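3-oxoacyl-(acyl-carrier protein) synthase II (Thermus thermophilus, PDB 1J3N) catalyses, as a beta-ketoacyl-ACP synthase, the condensation step that elongates fatty acyl chains carried on acyl-carrier protein. Local coordinates at residues A[296-300]-A[347-351]; A[214-220]-A[362-366]; A[351-355]-A[386-391]; A[313-317]-A[372-377]. One frame throughout, in Å; residues are numbered along the deposited sequence.

Contacts 1 and 3 lay successive parts of helix 343-357 over one face of a sheet; their centres are 5 Å apart, they share T351, and their strands are parallel neighbours, with L390 N 2.9 Å from Y297 O and N299 N 2.7 Å from L390 O. On the other face of strand 297-299 lies helix 306-324, which carries contact 4: I298 CD1 sits 3.7 Å from I316 CD1. Contact 2, centred 16 Å from contacts 1 and 4, joins the latter through T363 OG1 and F377 O, 2.8 Å apart, and the former by packing of F220 CZ on A300 CB at 4.0 Å. The E347-K333 pair suggests contact 1 lies near the active site, as in related condensing enzymes.

Contact 1: A[296-300]-A[347-351]; sequences GYINA and EAIAT
The short strand 297-299, extended throughout, runs nearly antiparallel to the helical turn 347-351: their axes, at 159° to each other, approach to 9.2 Å, the nearest CA pair being N299 and T351 at 6.3 Å. This is the helix-on-sheet packing of the thiolase fold, in which helix 343-357 probably corresponds to a helix of the central layer. Strand alternation sends Y297 and N299 toward the helix and turns I298 away, onto helix 306-324. Both Y297 and N299 take the t rotamer at chi1. The Y297 ring lies obliquely to T351, with CE2 4.3 Å from T351 CG2, and its hydroxyl bonds to S330. N299 buries the most surface here, 72 Å², its side chain running over T351 and between E347 and A350. E347, in the m rotamer, ends in a carboxylate that makes a salt bridge with K333; in related condensing enzymes a lysine-glutamate pair of this kind lies close to the Cys-His-His active site. No hydrogen bond joins the two segments; the contact is van der Waals packing. T351, also m at chi1, turns its hydroxyl back to its own helix: OG1 bonds E347 O at 2.7 Å while lying only 3.0 Å from N299 CB.

Contact 2: A[214-220]-A[362-366]; sequences EKASRPF and PTINL
N365 dominates this meeting of two irregular segments, with 109 Å² covered. Its backbone is in the left-handed region (phi 66°, psi 12°), and its CA comes within 5.3 Å of that of R218. In the m rotamer the side chain points into the other segment, where ND2 gives two hydrogen bonds to main-chain carbonyls, 2.7 Å to E214 O in the weakly bonded helix 214-216 and 2.9 Å to S217 O just after it. ND2 thus bridges two carbonyls where the chain leaves the helix, and OD1 accepts a bond from water 1 at 3.2 Å. That water accepts from R218 NH1 at 3.0 Å. R218, p at chi1, folds back so that NH1 also reaches K215 O at 2.8 Å; its NH2 forms a salt bridge with D368, while N365 O lies over a face of the guanidinium, badly angled for bonding. T363 adds to the apolar part: in the m rotamer its CG2 is 3.8 Å from P219 CG and meets the edge of the F220 ring, and its OG1 bonds F377 O. L366 CD1 closes on F220 CB at 4.2 Å, and water 2 bridges P219 O (3.1 Å) and I364 O (2.9 Å). The arrangement is a loop-to-loop cross-link between the N- and C-terminal halves of the thiolase fold, made largely by an asparagine side chain binding main-chain carbonyls.

Contact 3: A[351-355]-A[386-391]; sequences TVQAL and VDYALS
One turn of helix, 351-355, lies over strand 388-391 and the residues leading into it, almost antiparallel (166°) with the axes 9.2 Å apart. The nearest CA pairs are T351 with S391 (6.7 Å) and L355 with V386 (6.4 Å); T351 and L355, a turn apart, bury 59 and 73 Å², nearly all of the helix side. L355, m at chi1 and t at chi2, brings its end to the loop residue V386, also m, and the start of the strand: CD2 is unusually close to V386 CG2 at 3.3 Å and sits 4.1 Å from A389 CB. The m rotamer of T351 places CG2 4.0 Å from A389 CB and lets OG1 bond E347 O one turn earlier; S391 OG, on a t side chain, is 3.7 Å from that OG1. A389 and S391 point toward the helix, and the small alanine lets both helix residues come close; Y388 and L390 point away. Water 3 donates to A354 O (2.8 Å) and accepts weakly from V386 N (3.4 Å). This is alpha/beta layer packing of the thiolase fold. T351 and L355 also touch F405 on the antiparallel strand 399-406, strand 297-299 flanks the other edge of 388-394, and Q353 packs against helix 19-28.

Contact 4: A[313-317]-A[372-377]; sequences VLAIK and ELDLDF
A very short salt bridge marks this contact: K317 NZ hydrogen-bonds D374 OD1 at only 2.5 Å. D374 is the centre of an inverse gamma turn, closed by a weak bond from L375 N to L373 O (2.9 Å), and its p rotamer swings the carboxylate to the lysine. K317 reaches it from the helix, m at chi1 and t at chi2 to chi4, and NZ also bonds E372 O weakly at 3.1 Å. Segment 313-317 is regular helix, 372-377 an irregular loop; their closest CA atoms are V313 and L373, 6.3 Å apart. Behind the charges lies an apolar patch built on V313, t at chi1. Its CB is 3.7 Å from L373 CD2, its CG1 3.7 Å from L375 CD1, and its CG2 meets the edge of the F377 ring, 3.9 Å from CZ. L375, m at chi1 and t at chi2, has CD1 3.9 Å from I316 CG2. This is plain packing in the C-terminal half of a thiolase-type fold: the loop covers the outer side of helix 306-324, with E372 salt-bridged to R310 of that helix and F377 stacked on F220. I316 also packs on M281 of helix 275-288 and I298 of strand 297-299, placing this helix between loop and sheet.

Contact 1: A[296-300]-A[347-351]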
loop_
_atom_site.group_PDB
_atom_site.type_symbol
_atom_site.label_atom_id
_atom_site.label_comp_id
_atom_site.label_asym_id
_atom_site.label_seq_id
_atom_site.Cartn_x
_atom_site.Cartn_y
_atom_site.Cartn_z
ATOM N N GLY A 296 14.196 22.155 -15.179
ATOM C CA GLY A 296 14.503 22.132 -16.598
ATOM C C GLY A 296 13.984 20.899 -17.320
ATOM O O GLY A 296 13.960 20.861 -18.551
ATOM N N TYR A 297 13.567 19.889 -16.561
ATOM C CA TYR A 297 13.039 18.656 -17.142
ATOM C C TYR A 297 11.877 18.053 -16.351
ATOM O O TYR A 297 11.865 18.099 -15.123
ATOM C CB TYR A 297 14.147 17.598 -17.247
ATOM C CG TYR A 297 13.658 16.254 -17.744
ATOM C CD1 TYR A 297 12.967 16.151 -18.950
ATOM C CD2 TYR A 297 13.907 15.079 -17.022
ATOM C CE1 TYR A 297 12.539 14.923 -19.436
ATOM C CE2 TYR A 297 13.477 13.834 -17.502
ATOM C CZ TYR A 297 12.797 13.770 -18.713
ATOM O OH TYR A 297 12.396 12.559 -19.236
ATOM N N ILE A 298 10.905 17.494 -17.073
ATOM C CA ILE A 298 9.758 16.841 -16.459
ATOM C C ILE A 298 9.504 15.508 -17.132
ATOM O O ILE A 298 9.175 15.463 -18.321
ATOM C CB ILE A 298 8.454 17.655 -16.593
ATOM C CG1 ILE A 298 8.583 19.007 -15.886
ATOM C CG2 ILE A 298 7.302 16.870 -15.984
ATOM C CD1 ILE A 298 7.292 19.827 -15.897
ATOM N N ASN A 299 9.674 14.418 -16.394
ATOM C CA ASN A 299 9.390 13.113 -16.973
ATOM C C ASN A 299 7.897 12.978 -16.778
ATOM O O ASN A 299 7.428 12.655 -15.691
ATOM C CB ASN A 299 10.127 11.985 -16.247
ATOM C CG ASN A 299 9.887 10.634 -16.897
ATOM O OD1 ASN A 299 8.868 9.981 -16.654
ATOM N ND2 ASN A 299 10.815 10.220 -17.750
ATOM N N ALA A 300 7.156 13.266 -17.842
ATOM C CA ALA A 300 5.707 13.227 -17.806
ATOM C C ALA A 300 5.119 11.852 -17.564
ATOM O O ALA A 300 5.783 10.830 -17.724
ATOM C CB ALA A 300 5.149 13.790 -19.100
ATOM N N GLU A 347 10.416 5.054 -14.260
ATOM C CA GLU A 347 10.473 6.411 -14.803
ATOM C C GLU A 347 11.338 7.290 -13.914
ATOM O O GLU A 347 11.926 8.269 -14.374
ATOM C CB GLU A 347 9.065 6.998 -14.916
ATOM C CG GLU A 347 8.366 6.624 -16.208
ATOM C CD GLU A 347 6.855 6.601 -16.082
ATOM O OE1 GLU A 347 6.292 7.492 -15.407
ATOM O OE2 GLU A 347 6.227 5.693 -16.667
ATOM N N ALA A 348 11.406 6.946 -12.630
ATOM C CA ALA A 348 12.241 7.694 -11.706
ATOM C C ALA A 348 13.683 7.354 -12.073
ATOM O O ALA A 348 14.581 8.193 -11.968
ATOM C CB ALA A 348 11.942 7.285 -10.254
ATOM N N ILE A 349 13.905 6.112 -12.495
ATOM C CA ILE A 349 15.234 5.690 -12.899
ATOM C C ILE A 349 15.676 6.490 -14.129
ATOM O O ILE A 349 16.794 7.017 -14.177
ATOM C CB ILE A 349 15.266 4.173 -13.191
ATOM C CG1 ILE A 349 15.034 3.404 -11.872
ATOM C CG2 ILE A 349 16.609 3.790 -13.822
ATOM C CD1 ILE A 349 15.141 1.899 -11.978
ATOM N N ALA A 350 14.787 6.592 -15.112
ATOM C CA ALA A 350 15.069 7.333 -16.332
ATOM C C ALA A 350 15.336 8.801 -15.995
ATOM O O ALA A 350 16.238 9.426 -16.561
ATOM C CB ALA A 350 13.885 7.219 -17.302
ATOM N N THR A 351 14.556 9.344 -15.063
ATOM C CA THR A 351 14.702 10.742 -14.661
ATOM C C THR A 351 16.032 10.982 -13.954
ATOM O O THR A 351 16.672 12.013 -14.151
ATOM C CB THR A 351 13.538 11.178 -13.739
ATOM O OG1 THR A 351 12.292 10.953 -14.415
ATOM C CG2 THR A 351 13.656 12.655 -13.393
#

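Contact 2: A[214-220]-A[362-366]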
loop_
_atom_site.group_PDB
_atom_site.type_symbol
_atom_site.label_atom_id
_atom_site.label_comp_id
_atom_site.label_asym_id
_atom_site.label_seq_id
_atom_site.Cartn_x
_atom_site.Cartn_y
_atom_site.Cartn_z
ATOM N N GLU A 214 4.962 -0.862 -32.261
ATOM C CA GLU A 214 5.929 0.142 -31.830
ATOM C C GLU A 214 5.431 1.579 -31.941
ATOM O O GLU A 214 6.022 2.489 -31.349
ATOM C CB GLU A 214 7.237 -0.005 -32.620
ATOM C CG GLU A 214 7.908 -1.355 -32.448
ATOM C CD GLU A 214 9.287 -1.417 -33.078
ATOM O OE1 GLU A 214 9.920 -2.492 -33.002
ATOM O OE2 GLU A 214 9.742 -0.398 -33.644
ATOM N N LYS A 215 4.350 1.781 -32.692
ATOM C CA LYS A 215 3.784 3.117 -32.884
ATOM C C LYS A 215 2.503 3.355 -32.083
ATOM O O LYS A 215 1.976 4.472 -32.068
ATOM C CB LYS A 215 3.482 3.359 -34.369
ATOM C CG LYS A 215 4.688 3.283 -35.297
ATOM C CD LYS A 215 4.284 3.656 -36.719
ATOM C CE LYS A 215 5.462 3.637 -37.685
ATOM N NZ LYS A 215 5.001 3.969 -39.070
ATOM N N ALA A 216 2.000 2.315 -31.424
ATOM C CA ALA A 216 0.766 2.428 -30.647
ATOM C C ALA A 216 0.855 3.477 -29.532
ATOM O O ALA A 216 0.020 4.378 -29.458
ATOM C CB ALA A 216 0.381 1.060 -30.071
ATOM N N SER A 217 1.855 3.360 -28.664
ATOM C CA SER A 217 2.029 4.333 -27.579
ATOM C C SER A 217 2.655 5.600 -28.158
ATOM O O SER A 217 3.854 5.652 -28.412
ATOM C CB SER A 217 2.938 3.769 -26.490
ATOM O OG SER A 217 3.125 4.726 -25.465
ATOM N N ARG A 218 1.833 6.626 -28.348
ATOM C CA ARG A 218 2.280 7.881 -28.946
ATOM C C ARG A 218 1.703 9.086 -28.193
ATOM O O ARG A 218 0.830 9.792 -28.703
ATOM C CB ARG A 218 1.831 7.906 -30.414
ATOM C CG ARG A 218 0.322 7.699 -30.591
ATOM C CD ARG A 218 -0.066 7.489 -32.055
ATOM N NE ARG A 218 0.641 8.402 -32.951
ATOM C CZ ARG A 218 1.752 8.085 -33.607
ATOM N NH1 ARG A 218 2.281 6.877 -33.474
ATOM N NH2 ARG A 218 2.339 8.980 -34.387
ATOM N N PRO A 219 2.198 9.342 -26.973
ATOM C CA PRO A 219 1.716 10.462 -26.158
ATOM C C PRO A 219 1.909 11.839 -26.772
ATOM O O PRO A 219 2.925 12.120 -27.410
ATOM C CB PRO A 219 2.482 10.292 -24.848
ATOM C CG PRO A 219 3.776 9.676 -25.300
ATOM C CD PRO A 219 3.326 8.655 -26.316
ATOM N N PHE A 220 0.908 12.688 -26.567
ATOM C CA PHE A 220 0.898 14.057 -27.060
ATOM C C PHE A 220 0.658 14.176 -28.562
ATOM O O PHE A 220 0.656 15.281 -29.098
ATOM C CB PHE A 220 2.199 14.767 -26.668
ATOM C CG PHE A 220 2.544 14.623 -25.206
ATOM C CD1 PHE A 220 1.637 15.010 -24.220
ATOM C CD2 PHE A 220 3.751 14.053 -24.814
ATOM C CE1 PHE A 220 1.926 14.824 -22.865
ATOM C CE2 PHE A 220 4.051 13.863 -23.458
ATOM C CZ PHE A 220 3.136 14.247 -22.488
ATOM N N PRO A 362 14.127 10.911 -25.169
ATOM C CA PRO A 362 13.092 11.369 -26.104
ATOM C C PRO A 362 11.703 10.768 -25.927
ATOM O O PRO A 362 11.513 9.768 -25.229
ATOM C CB PRO A 362 13.666 10.963 -27.446
ATOM C CG PRO A 362 14.188 9.586 -27.109
ATOM C CD PRO A 362 14.919 9.824 -25.781
ATOM N N THR A 363 10.739 11.396 -26.586
ATOM C CA THR A 363 9.371 10.915 -26.594
ATOM C C THR A 363 9.269 10.458 -28.038
ATOM O O THR A 363 9.114 11.288 -28.940
ATOM C CB THR A 363 8.342 12.046 -26.365
ATOM O OG1 THR A 363 8.565 12.659 -25.092
ATOM C CG2 THR A 363 6.929 11.489 -26.396
ATOM N N ILE A 364 9.394 9.157 -28.279
ATOM C CA ILE A 364 9.310 8.664 -29.653
ATOM C C ILE A 364 7.875 8.679 -30.180
ATOM O O ILE A 364 6.929 8.947 -29.439
ATOM C CB ILE A 364 9.884 7.223 -29.788
ATOM C CG1 ILE A 364 8.999 6.220 -29.047
ATOM C CG2 ILE A 364 11.314 7.176 -29.236
ATOM C CD1 ILE A 364 9.381 4.767 -29.321
ATOM N N ASN A 365 7.730 8.405 -31.474
ATOM C CA ASN A 365 6.433 8.361 -32.140
ATOM C C ASN A 365 5.723 9.709 -32.210
ATOM O O ASN A 365 4.538 9.775 -32.543
ATOM C CB ASN A 365 5.507 7.342 -31.465
ATOM C CG ASN A 365 6.005 5.908 -31.600
ATOM O OD1 ASN A 365 6.657 5.547 -32.585
ATOM N ND2 ASN A 365 5.676 5.075 -30.615
ATOM N N LEU A 366 6.445 10.779 -31.897
ATOM C CA LEU A 366 5.883 12.125 -31.936
ATOM C C LEU A 366 5.834 12.599 -33.397
ATOM O O LEU A 366 6.364 13.655 -33.743
ATOM C CB LEU A 366 6.761 13.061 -31.104
ATOM C CG LEU A 366 6.166 14.379 -30.626
ATOM C CD1 LEU A 366 5.166 14.123 -29.512
ATOM C CD2 LEU A 366 7.281 15.271 -30.131
HETATM O O HOH W 1 4.928 6.967 -34.910
HETATM O O HOH W 2 4.344 10.182 -29.377
#

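Contact 3: A[351-355]-A[386-391]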
loop_
_atom_site.group_PDB
_atom_site.type_symbol
_atom_site.label_atom_id
_atom_site.label_comp_id
_atom_site.label_asym_id
_atom_site.label_seq_id
_atom_site.Cartn_x
_atom_site.Cartn_y
_atom_site.Cartn_z
ATOM N N THR A 351 14.556 9.344 -15.063
ATOM C CA THR A 351 14.702 10.742 -14.661
ATOM C C THR A 351 16.032 10.982 -13.954
ATOM O O THR A 351 16.672 12.013 -14.151
ATOM C CB THR A 351 13.538 11.178 -13.739
ATOM O OG1 THR A 351 12.292 10.953 -14.415
ATOM C CG2 THR A 351 13.656 12.655 -13.393
ATOM N N VAL A 352 16.448 10.031 -13.126
ATOM C CA VAL A 352 17.722 10.148 -12.427
ATOM C C VAL A 352 18.869 10.010 -13.429
ATOM O O VAL A 352 19.889 10.681 -13.298
ATOM C CB VAL A 352 17.863 9.058 -11.328
ATOM C CG1 VAL A 352 19.297 8.970 -10.843
ATOM C CG2 VAL A 352 16.948 9.387 -10.170
ATOM N N GLN A 353 18.686 9.147 -14.432
ATOM C CA GLN A 353 19.705 8.916 -15.462
ATOM C C GLN A 353 19.911 10.149 -16.344
ATOM O O GLN A 353 21.027 10.420 -16.786
ATOM C CB GLN A 353 19.330 7.720 -16.346
ATOM C CG GLN A 353 19.305 6.375 -15.621
ATOM C CD GLN A 353 19.001 5.206 -16.546
ATOM O OE1 GLN A 353 18.064 5.257 -17.345
ATOM N NE2 GLN A 353 19.781 4.132 -16.423
ATOM N N ALA A 354 18.837 10.889 -16.606
ATOM C CA ALA A 354 18.933 12.093 -17.426
ATOM C C ALA A 354 19.743 13.177 -16.705
ATOM O O ALA A 354 20.476 13.926 -17.343
ATOM C CB ALA A 354 17.547 12.619 -17.761
ATOM N N LEU A 355 19.599 13.264 -15.384
ATOM C CA LEU A 355 20.337 14.257 -14.599
ATOM C C LEU A 355 21.812 13.891 -14.517
ATOM O O LEU A 355 22.693 14.723 -14.743
ATOM C CB LEU A 355 19.779 14.344 -13.176
ATOM C CG LEU A 355 18.405 14.973 -12.936
ATOM C CD1 LEU A 355 18.011 14.778 -11.482
ATOM C CD2 LEU A 355 18.444 16.447 -13.279
ATOM N N VAL A 386 20.540 19.891 -16.681
ATOM C CA VAL A 386 19.544 20.490 -15.802
ATOM C C VAL A 386 19.926 20.295 -14.334
ATOM O O VAL A 386 20.642 19.357 -13.986
ATOM C CB VAL A 386 18.141 19.891 -16.059
ATOM C CG1 VAL A 386 17.653 20.290 -17.446
ATOM C CG2 VAL A 386 18.188 18.383 -15.945
ATOM N N ASP A 387 19.455 21.195 -13.480
ATOM C CA ASP A 387 19.742 21.119 -12.047
ATOM C C ASP A 387 18.604 20.428 -11.313
ATOM O O ASP A 387 18.823 19.756 -10.305
ATOM C CB ASP A 387 19.920 22.518 -11.460
ATOM C CG ASP A 387 21.077 23.268 -12.083
ATOM O OD1 ASP A 387 22.213 22.750 -12.035
ATOM O OD2 ASP A 387 20.850 24.375 -12.618
ATOM N N TYR A 388 17.389 20.609 -11.828
ATOM C CA TYR A 388 16.191 20.026 -11.235
ATOM C C TYR A 388 15.240 19.432 -12.282
ATOM O O TYR A 388 15.092 19.956 -13.401
ATOM C CB TYR A 388 15.451 21.088 -10.408
ATOM C CG TYR A 388 16.176 21.521 -9.145
ATOM C CD1 TYR A 388 16.170 20.720 -8.005
ATOM C CD2 TYR A 388 16.867 22.737 -9.089
ATOM C CE1 TYR A 388 16.829 21.113 -6.835
ATOM C CE2 TYR A 388 17.533 23.142 -7.923
ATOM C CZ TYR A 388 17.509 22.326 -6.800
ATOM O OH TYR A 388 18.155 22.716 -5.644
ATOM N N ALA A 389 14.588 18.338 -11.898
ATOM C CA ALA A 389 13.648 17.647 -12.771
ATOM C C ALA A 389 12.527 17.004 -11.962
ATOM O O ALA A 389 12.732 16.591 -10.809
ATOM C CB ALA A 389 14.378 16.574 -13.572
ATOM N N LEU A 390 11.339 16.928 -12.559
ATOM C CA LEU A 390 10.208 16.296 -11.894
ATOM C C LEU A 390 9.857 14.989 -12.595
ATOM O O LEU A 390 10.148 14.809 -13.784
ATOM C CB LEU A 390 8.973 17.209 -11.908
ATOM C CG LEU A 390 8.988 18.511 -11.100
ATOM C CD1 LEU A 390 7.601 19.136 -11.148
ATOM C CD2 LEU A 390 9.398 18.228 -9.651
ATOM N N SER A 391 9.236 14.087 -11.844
ATOM C CA SER A 391 8.778 12.804 -12.350
ATOM C C SER A 391 7.305 12.719 -11.956
ATOM O O SER A 391 6.984 12.618 -10.777
ATOM C CB SER A 391 9.557 11.661 -11.708
ATOM O OG SER A 391 9.289 10.449 -12.389
HETATM O O HOH W 3 20.125 16.670 -17.720
#

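Contact 4: A[313-317]-A[372-377]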
loop_
_atom_site.group_PDB
_atom_site.type_symbol
_atom_site.label_atom_id
_atom_site.label_comp_id
_atom_site.label_asym_id
_atom_site.label_seq_id
_atom_site.Cartn_x
_atom_site.Cartn_y
_atom_site.Cartn_z
ATOM N N VAL A 313 -0.500 18.518 -19.504
ATOM C CA VAL A 313 0.038 19.727 -20.123
ATOM C C VAL A 313 -0.615 20.982 -19.531
ATOM O O VAL A 313 0.072 21.941 -19.191
ATOM C CB VAL A 313 -0.173 19.698 -21.655
ATOM C CG1 VAL A 313 0.269 21.021 -22.269
ATOM C CG2 VAL A 313 0.616 18.538 -22.261
ATOM N N LEU A 314 -1.939 20.974 -19.402
ATOM C CA LEU A 314 -2.647 22.115 -18.830
ATOM C C LEU A 314 -2.170 22.366 -17.404
ATOM O O LEU A 314 -2.079 23.514 -16.966
ATOM C CB LEU A 314 -4.157 21.865 -18.818
ATOM C CG LEU A 314 -4.877 21.884 -20.173
ATOM C CD1 LEU A 314 -6.331 21.518 -19.978
ATOM C CD2 LEU A 314 -4.752 23.264 -20.808
ATOM N N ALA A 315 -1.864 21.287 -16.687
ATOM C CA ALA A 315 -1.387 21.383 -15.310
ATOM C C ALA A 315 0.037 21.936 -15.271
ATOM O O ALA A 315 0.414 22.664 -14.343
ATOM C CB ALA A 315 -1.430 20.007 -14.646
ATOM N N ILE A 316 0.833 21.574 -16.273
ATOM C CA ILE A 316 2.207 22.051 -16.340
ATOM C C ILE A 316 2.198 23.545 -16.652
ATOM O O ILE A 316 2.860 24.328 -15.973
ATOM C CB ILE A 316 3.014 21.280 -17.413
ATOM C CG1 ILE A 316 3.394 19.898 -16.868
ATOM C CG2 ILE A 316 4.253 22.065 -17.823
ATOM C CD1 ILE A 316 4.177 19.051 -17.834
ATOM N N LYS A 317 1.435 23.936 -17.668
ATOM C CA LYS A 317 1.344 25.344 -18.046
ATOM C C LYS A 317 0.822 26.172 -16.880
ATOM O O LYS A 317 1.178 27.336 -16.725
ATOM C CB LYS A 317 0.412 25.517 -19.251
ATOM C CG LYS A 317 0.930 24.915 -20.547
ATOM C CD LYS A 317 -0.112 25.027 -21.657
ATOM C CE LYS A 317 0.404 24.443 -22.959
ATOM N NZ LYS A 317 -0.625 24.485 -24.042
ATOM N N GLU A 372 -2.339 21.899 -29.722
ATOM C CA GLU A 372 -2.965 22.436 -28.520
ATOM C C GLU A 372 -2.038 22.300 -27.307
ATOM O O GLU A 372 -2.183 23.023 -26.320
ATOM C CB GLU A 372 -4.283 21.710 -28.244
ATOM C CG GLU A 372 -4.947 22.121 -26.938
ATOM C CD GLU A 372 -6.121 21.234 -26.577
ATOM O OE1 GLU A 372 -7.248 21.488 -27.059
ATOM O OE2 GLU A 372 -5.909 20.270 -25.813
ATOM N N LEU A 373 -1.091 21.369 -27.391
ATOM C CA LEU A 373 -0.132 21.121 -26.312
ATOM C C LEU A 373 1.241 21.643 -26.747
ATOM O O LEU A 373 2.110 20.870 -27.146
ATOM C CB LEU A 373 -0.051 19.615 -26.035
ATOM C CG LEU A 373 -1.390 18.871 -25.941
ATOM C CD1 LEU A 373 -1.144 17.374 -25.850
ATOM C CD2 LEU A 373 -2.168 19.364 -24.732
ATOM N N ASP A 374 1.433 22.954 -26.658
ATOM C CA ASP A 374 2.683 23.578 -27.089
ATOM C C ASP A 374 3.854 23.510 -26.114
ATOM O O ASP A 374 4.328 24.536 -25.619
ATOM C CB ASP A 374 2.425 25.040 -27.470
ATOM C CG ASP A 374 1.950 25.872 -26.296
ATOM O OD1 ASP A 374 0.943 25.484 -25.666
ATOM O OD2 ASP A 374 2.582 26.912 -26.004
ATOM N N LEU A 375 4.327 22.301 -25.841
ATOM C CA LEU A 375 5.463 22.121 -24.953
ATOM C C LEU A 375 6.535 21.377 -25.730
ATOM O O LEU A 375 6.241 20.705 -26.717
ATOM C CB LEU A 375 5.069 21.317 -23.712
ATOM C CG LEU A 375 4.132 21.986 -22.703
ATOM C CD1 LEU A 375 3.886 21.042 -21.532
ATOM C CD2 LEU A 375 4.754 23.286 -22.208
ATOM N N ASP A 376 7.780 21.510 -25.291
ATOM C CA ASP A 376 8.888 20.834 -25.950
ATOM C C ASP A 376 8.910 19.386 -25.456
ATOM O O ASP A 376 9.361 19.120 -24.345
ATOM C CB ASP A 376 10.208 21.529 -25.598
ATOM C CG ASP A 376 11.387 20.954 -26.354
ATOM O OD1 ASP A 376 11.260 19.844 -26.909
ATOM O OD2 ASP A 376 12.447 21.607 -26.385
ATOM N N PHE A 377 8.436 18.460 -26.291
ATOM C CA PHE A 377 8.382 17.047 -25.921
ATOM C C PHE A 377 9.597 16.193 -26.297
ATOM O O PHE A 377 9.531 14.961 -26.272
ATOM C CB PHE A 377 7.102 16.424 -26.481
ATOM C CG PHE A 377 5.848 17.002 -25.888
ATOM C CD1 PHE A 377 5.608 16.914 -24.514
ATOM C CD2 PHE A 377 4.922 17.664 -26.690
ATOM C CE1 PHE A 377 4.463 17.478 -23.948
ATOM C CE2 PHE A 377 3.770 18.234 -26.134
ATOM C CZ PHE A 377 3.541 18.141 -24.759
#